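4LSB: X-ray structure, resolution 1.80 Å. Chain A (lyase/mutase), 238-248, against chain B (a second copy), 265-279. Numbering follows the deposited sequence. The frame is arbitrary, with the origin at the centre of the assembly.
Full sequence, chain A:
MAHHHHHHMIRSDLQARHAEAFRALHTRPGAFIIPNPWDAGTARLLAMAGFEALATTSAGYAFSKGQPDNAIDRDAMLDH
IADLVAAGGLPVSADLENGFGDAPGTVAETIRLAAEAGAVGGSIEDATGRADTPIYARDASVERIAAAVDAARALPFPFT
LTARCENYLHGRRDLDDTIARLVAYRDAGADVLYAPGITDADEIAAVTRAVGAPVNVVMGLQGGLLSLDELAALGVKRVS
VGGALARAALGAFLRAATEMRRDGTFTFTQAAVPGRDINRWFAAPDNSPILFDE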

# COMPACT_ATOMS: atom_id res chain seq x y z
N ARG A 238 16.65 -0.86 -20.58
CA ARG A 238 15.95 -0.65 -19.32
C ARG A 238 14.83 -1.65 -19.15
O ARG A 238 14.05 -1.91 -20.10
CB ARG A 238 15.42 0.80 -19.26
CG ARG A 238 15.04 1.28 -17.89
CD ARG A 238 14.56 2.73 -17.95
NE ARG A 238 13.24 2.93 -18.55
CZ ARG A 238 12.69 4.11 -18.90
NH1 ARG A 238 13.36 5.24 -18.90
NH2 ARG A 238 11.42 4.14 -19.31
N VAL A 239 14.72 -2.19 -17.95
CA VAL A 239 13.74 -3.21 -17.63
C VAL A 239 12.98 -2.73 -16.40
O VAL A 239 13.60 -2.45 -15.34
CB VAL A 239 14.38 -4.55 -17.34
CG1 VAL A 239 13.35 -5.59 -17.07
CG2 VAL A 239 15.30 -4.95 -18.51
N SER A 240 11.67 -2.63 -16.60
CA SER A 240 10.67 -2.19 -15.61
C SER A 240 9.71 -3.30 -15.24
O SER A 240 9.73 -4.36 -15.88
CB SER A 240 9.87 -1.01 -16.14
OG SER A 240 9.06 -1.36 -17.23
N VAL A 241 8.89 -3.10 -14.23
CA VAL A 241 7.95 -4.14 -13.83
C VAL A 241 6.48 -3.69 -13.73
O VAL A 241 5.60 -4.48 -13.39
CB VAL A 241 8.39 -4.83 -12.52
CG1 VAL A 241 9.68 -5.57 -12.75
CG2 VAL A 241 8.50 -3.85 -11.33
N GLY A 242 6.21 -2.42 -14.01
CA GLY A 242 4.84 -1.90 -14.02
C GLY A 242 4.22 -2.12 -12.66
O GLY A 242 4.84 -1.86 -11.61
N GLY A 243 2.99 -2.63 -12.63
CA GLY A 243 2.34 -2.91 -11.35
C GLY A 243 2.69 -4.27 -10.73
O GLY A 243 2.06 -4.67 -9.75
N ALA A 244 3.68 -4.99 -11.25
CA ALA A 244 3.92 -6.35 -10.76
C ALA A 244 4.47 -6.45 -9.36
O ALA A 244 4.18 -7.43 -8.65
CB ALA A 244 4.82 -7.13 -11.74
N LEU A 245 5.21 -5.44 -8.90
CA LEU A 245 5.63 -5.41 -7.51
C LEU A 245 4.45 -5.20 -6.58
O LEU A 245 4.40 -5.90 -5.53
CB LEU A 245 6.75 -4.38 -7.20
CG LEU A 245 8.21 -4.74 -7.43
CD1 LEU A 245 9.08 -3.50 -7.32
CD2 LEU A 245 8.70 -5.80 -6.47
N ALA A 246 3.54 -4.27 -6.91
CA ALA A 246 2.27 -4.07 -6.18
C ALA A 246 1.47 -5.35 -6.15
O ALA A 246 0.94 -5.76 -5.13
CB ALA A 246 1.43 -2.97 -6.81
N ARG A 247 1.39 -5.99 -7.29
CA ARG A 247 0.65 -7.21 -7.39
C ARG A 247 1.28 -8.36 -6.66
O ARG A 247 0.56 -9.26 -6.18
CB ARG A 247 0.35 -7.54 -8.87
CG ARG A 247 -0.73 -6.60 -9.42
CD ARG A 247 -1.22 -6.91 -10.84
NE ARG A 247 -0.14 -6.78 -11.86
CZ ARG A 247 0.59 -7.78 -12.34
NH1 ARG A 247 0.40 -9.02 -11.92
NH2 ARG A 247 1.53 -7.54 -13.26
N ALA A 248 2.61 -8.40 -6.62
CA ALA A 248 3.29 -9.35 -5.75
C ALA A 248 2.90 -9.17 -4.30
O ALA A 248 2.57 -10.12 -3.60
CB ALA A 248 4.78 -9.24 -5.89
N THR B 265 16.41 -11.35 -12.01
CA THR B 265 15.28 -12.15 -12.45
C THR B 265 13.96 -11.66 -11.79
O THR B 265 13.96 -10.90 -10.78
CB THR B 265 15.53 -13.66 -12.20
OG1 THR B 265 15.86 -13.89 -10.80
CG2 THR B 265 16.64 -14.18 -13.08
N PHE B 266 12.85 -12.07 -12.39
CA PHE B 266 11.54 -11.57 -12.06
C PHE B 266 10.53 -12.68 -11.77
O PHE B 266 9.30 -12.53 -11.99
CB PHE B 266 11.07 -10.74 -13.25
CG PHE B 266 12.04 -9.64 -13.62
CD1 PHE B 266 12.07 -8.45 -12.91
CD2 PHE B 266 12.95 -9.81 -14.64
CE1 PHE B 266 12.94 -7.44 -13.22
CE2 PHE B 266 13.85 -8.81 -14.96
CZ PHE B 266 13.84 -7.62 -14.24
N THR B 267 11.04 -13.82 -11.30
CA THR B 267 10.17 -14.98 -11.09
C THR B 267 9.18 -14.73 -9.94
O THR B 267 8.14 -15.37 -9.83
CB THR B 267 10.98 -16.27 -10.81
OG1 THR B 267 11.71 -16.15 -9.58
CG2 THR B 267 11.87 -16.58 -11.98
N PHE B 268 9.51 -13.77 -9.10
CA PHE B 268 8.57 -13.35 -8.10
C PHE B 268 7.15 -13.01 -8.67
O PHE B 268 6.17 -13.07 -7.97
CB PHE B 268 9.17 -12.20 -7.30
CG PHE B 268 9.13 -10.88 -8.01
CD1 PHE B 268 7.95 -10.14 -8.09
CD2 PHE B 268 10.27 -10.37 -8.59
CE1 PHE B 268 7.93 -8.91 -8.68
CE2 PHE B 268 10.24 -9.13 -9.25
CZ PHE B 268 9.07 -8.40 -9.27
N THR B 269 7.09 -12.64 -9.96
CA THR B 269 5.92 -12.17 -10.59
C THR B 269 4.94 -13.31 -10.81
O THR B 269 3.74 -13.06 -10.98
CB THR B 269 6.25 -11.49 -11.95
OG1 THR B 269 6.87 -12.45 -12.80
CG2 THR B 269 7.17 -10.25 -11.81
N GLN B 270 5.44 -14.55 -10.77
CA GLN B 270 4.62 -15.74 -11.00
C GLN B 270 3.57 -15.91 -9.89
O GLN B 270 2.41 -16.24 -10.17
CB GLN B 270 5.53 -16.99 -11.11
CG GLN B 270 6.53 -16.93 -12.30
CD GLN B 270 7.38 -18.20 -12.47
OE1 GLN B 270 7.38 -19.12 -11.62
NE2 GLN B 270 8.11 -18.26 -13.57
N ALA B 271 3.93 -15.59 -8.65
CA ALA B 271 2.94 -15.63 -7.53
C ALA B 271 2.10 -14.36 -7.33
O ALA B 271 1.22 -14.35 -6.50
CB ALA B 271 3.64 -15.96 -6.25
N ALA B 272 2.35 -13.31 -8.09
CA ALA B 272 1.57 -12.09 -7.99
C ALA B 272 0.13 -12.28 -8.43
O ALA B 272 -0.19 -13.13 -9.24
CB ALA B 272 2.22 -11.01 -8.86
N VAL B 273 -0.77 -11.48 -7.90
CA VAL B 273 -2.12 -11.54 -8.40
C VAL B 273 -2.13 -11.05 -9.86
O VAL B 273 -1.55 -10.01 -10.16
CB VAL B 273 -3.05 -10.76 -7.49
CG1 VAL B 273 -2.60 -9.30 -7.38
CG2 VAL B 273 -4.47 -10.87 -8.01
N PRO B 274 -2.72 -11.79 -10.78
CA PRO B 274 -2.71 -11.31 -12.16
C PRO B 274 -3.48 -9.98 -12.33
O PRO B 274 -4.52 -9.76 -11.70
CB PRO B 274 -3.35 -12.46 -12.95
CG PRO B 274 -3.20 -13.66 -12.07
CD PRO B 274 -3.34 -13.12 -10.66
N GLY B 275 -2.93 -9.10 -13.14
CA GLY B 275 -3.55 -7.82 -13.40
C GLY B 275 -4.96 -7.96 -13.85
O GLY B 275 -5.83 -7.18 -13.50
N ARG B 276 -5.21 -8.98 -14.65
CA ARG B 276 -6.56 -9.18 -15.20
C ARG B 276 -7.66 -9.34 -14.11
O ARG B 276 -8.79 -8.80 -14.18
CB ARG B 276 -6.47 -10.40 -16.14
CG ARG B 276 -7.76 -10.85 -16.76
CD ARG B 276 -7.47 -11.74 -17.98
NE ARG B 276 -8.69 -12.38 -18.46
CZ ARG B 276 -9.26 -13.46 -17.93
NH1 ARG B 276 -8.76 -14.08 -16.86
NH2 ARG B 276 -10.38 -13.93 -18.47
N ASP B 277 -7.33 -10.11 -13.10
CA ASP B 277 -8.23 -10.40 -11.99
C ASP B 277 -8.49 -9.16 -11.12
O ASP B 277 -9.68 -8.78 -10.86
CB ASP B 277 -7.65 -11.54 -11.15
CG ASP B 277 -7.74 -12.94 -11.86
OD1 ASP B 277 -8.27 -13.02 -12.96
OD2 ASP B 277 -7.21 -13.90 -11.30
N ILE B 278 -7.42 -8.49 -10.70
CA ILE B 278 -7.54 -7.32 -9.80
C ILE B 278 -8.23 -6.16 -10.53
O ILE B 278 -9.09 -5.50 -9.95
CB ILE B 278 -6.19 -6.94 -9.09
CG1 ILE B 278 -6.45 -5.87 -8.05
CG2 ILE B 278 -5.11 -6.50 -10.08
CD1 ILE B 278 -5.42 -5.93 -6.97
N ASN B 279 -7.93 -5.95 -11.82
CA ASN B 279 -8.70 -4.97 -12.58
C ASN B 279 -10.18 -5.29 -12.69
O ASN B 279 -11.00 -4.38 -12.65
CB ASN B 279 -8.12 -4.70 -13.96
CG ASN B 279 -6.87 -3.88 -13.87
OD1 ASN B 279 -6.85 -2.84 -13.25
ND2 ASN B 279 -5.81 -4.33 -14.51
O HOH W 1 2.53 -10.98 -12.58
O HOH W 2 3.26 -12.76 -4.24

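The apolar part of this contact is built from two phenylalanines of chain B, each received by small or branched aliphatic groups of chain A. Phe B268 points its CA-to-CB bond toward chain A, and with chi1 at 77° (p) its ring reaches the first turn of the helix that begins at Ala A244. Leu A245 CD2 lies 3.8 Å from Phe B268 CZ, and Ala A248 CB lies 4.0 Å from Phe B268 CD1. Both CA-to-CB bonds run sideways to chain B; the end of Leu A245 then comes nearer, while Ala A248 makes its contact with CB itself. The carbonyl Ala A244 O sits at the edge of the same ring, near its plane, 4.0 Å from Phe B268 CE1; that oxygen already accepts the helical bond from Ala A248 N.

Phe B266 is the second anchor. Its ring takes Val A239 CG1 at 3.5 Å from Phe B266 CZ and Val A241 CG1 at 3.7 Å from Phe B266 CD1. The rule here is alternation: Val A239 and Val A241 point toward chain B, while Ser A240 between them points away. A type II' turn from Val A241 to Ala A244 then leads into the helix. Gly A242 occupies it with a positive phi of 58°, a value that by itself favours glycine, and neither glycine of the turn touches the other stretch.

Small residues line the place where the backbones converge. Ala A244 CB packs against Thr B269 CG2 at 3.9 Å, and the CA atoms of Ala A248 and Ala B272 come within 3.9 Å of each other. Ala B272 points its methyl at the helix, so that Ala B272 CB lies 3.5 Å from Ala A248 N. On the chain B side, the local fold is braced by Thr B269, whose OG1 donates to Phe B266 O at 2.6 Å, an oxygen that also accepts Thr B269 N at 3.0 Å.

Toward the polar edge, Arg A247 takes part in both direct hydrogen bonds across the contact and has 118 Å² covered by the other stretch, the largest share of any residue here. It engages Val B273 twice: Val B273 N donates to Arg A247 O at 3.1 Å, and Arg A247 NH1 donates to Val B273 O at 2.8 Å, the latter nearly straight at 165°. Backbone and side chain of one arginine thus satisfy both backbone polar groups of one valine. The aliphatic part of the arginine is used as well, with Arg A247 CB 3.7 Å from Val B273 CG1 and Arg A247 CD 4.0 Å from Ile B278 CG2. Val B273 O lies at the edge of the guanidinium, while Gly B275 N sits over one face, 3.5 Å from Arg A247 NH1.

Water extends the polar network. Water 1 accepts from Arg A247 NH1 at 3.0 Å and donates to Thr B269 O at 2.9 Å, so NH1 serves the protein directly and through solvent.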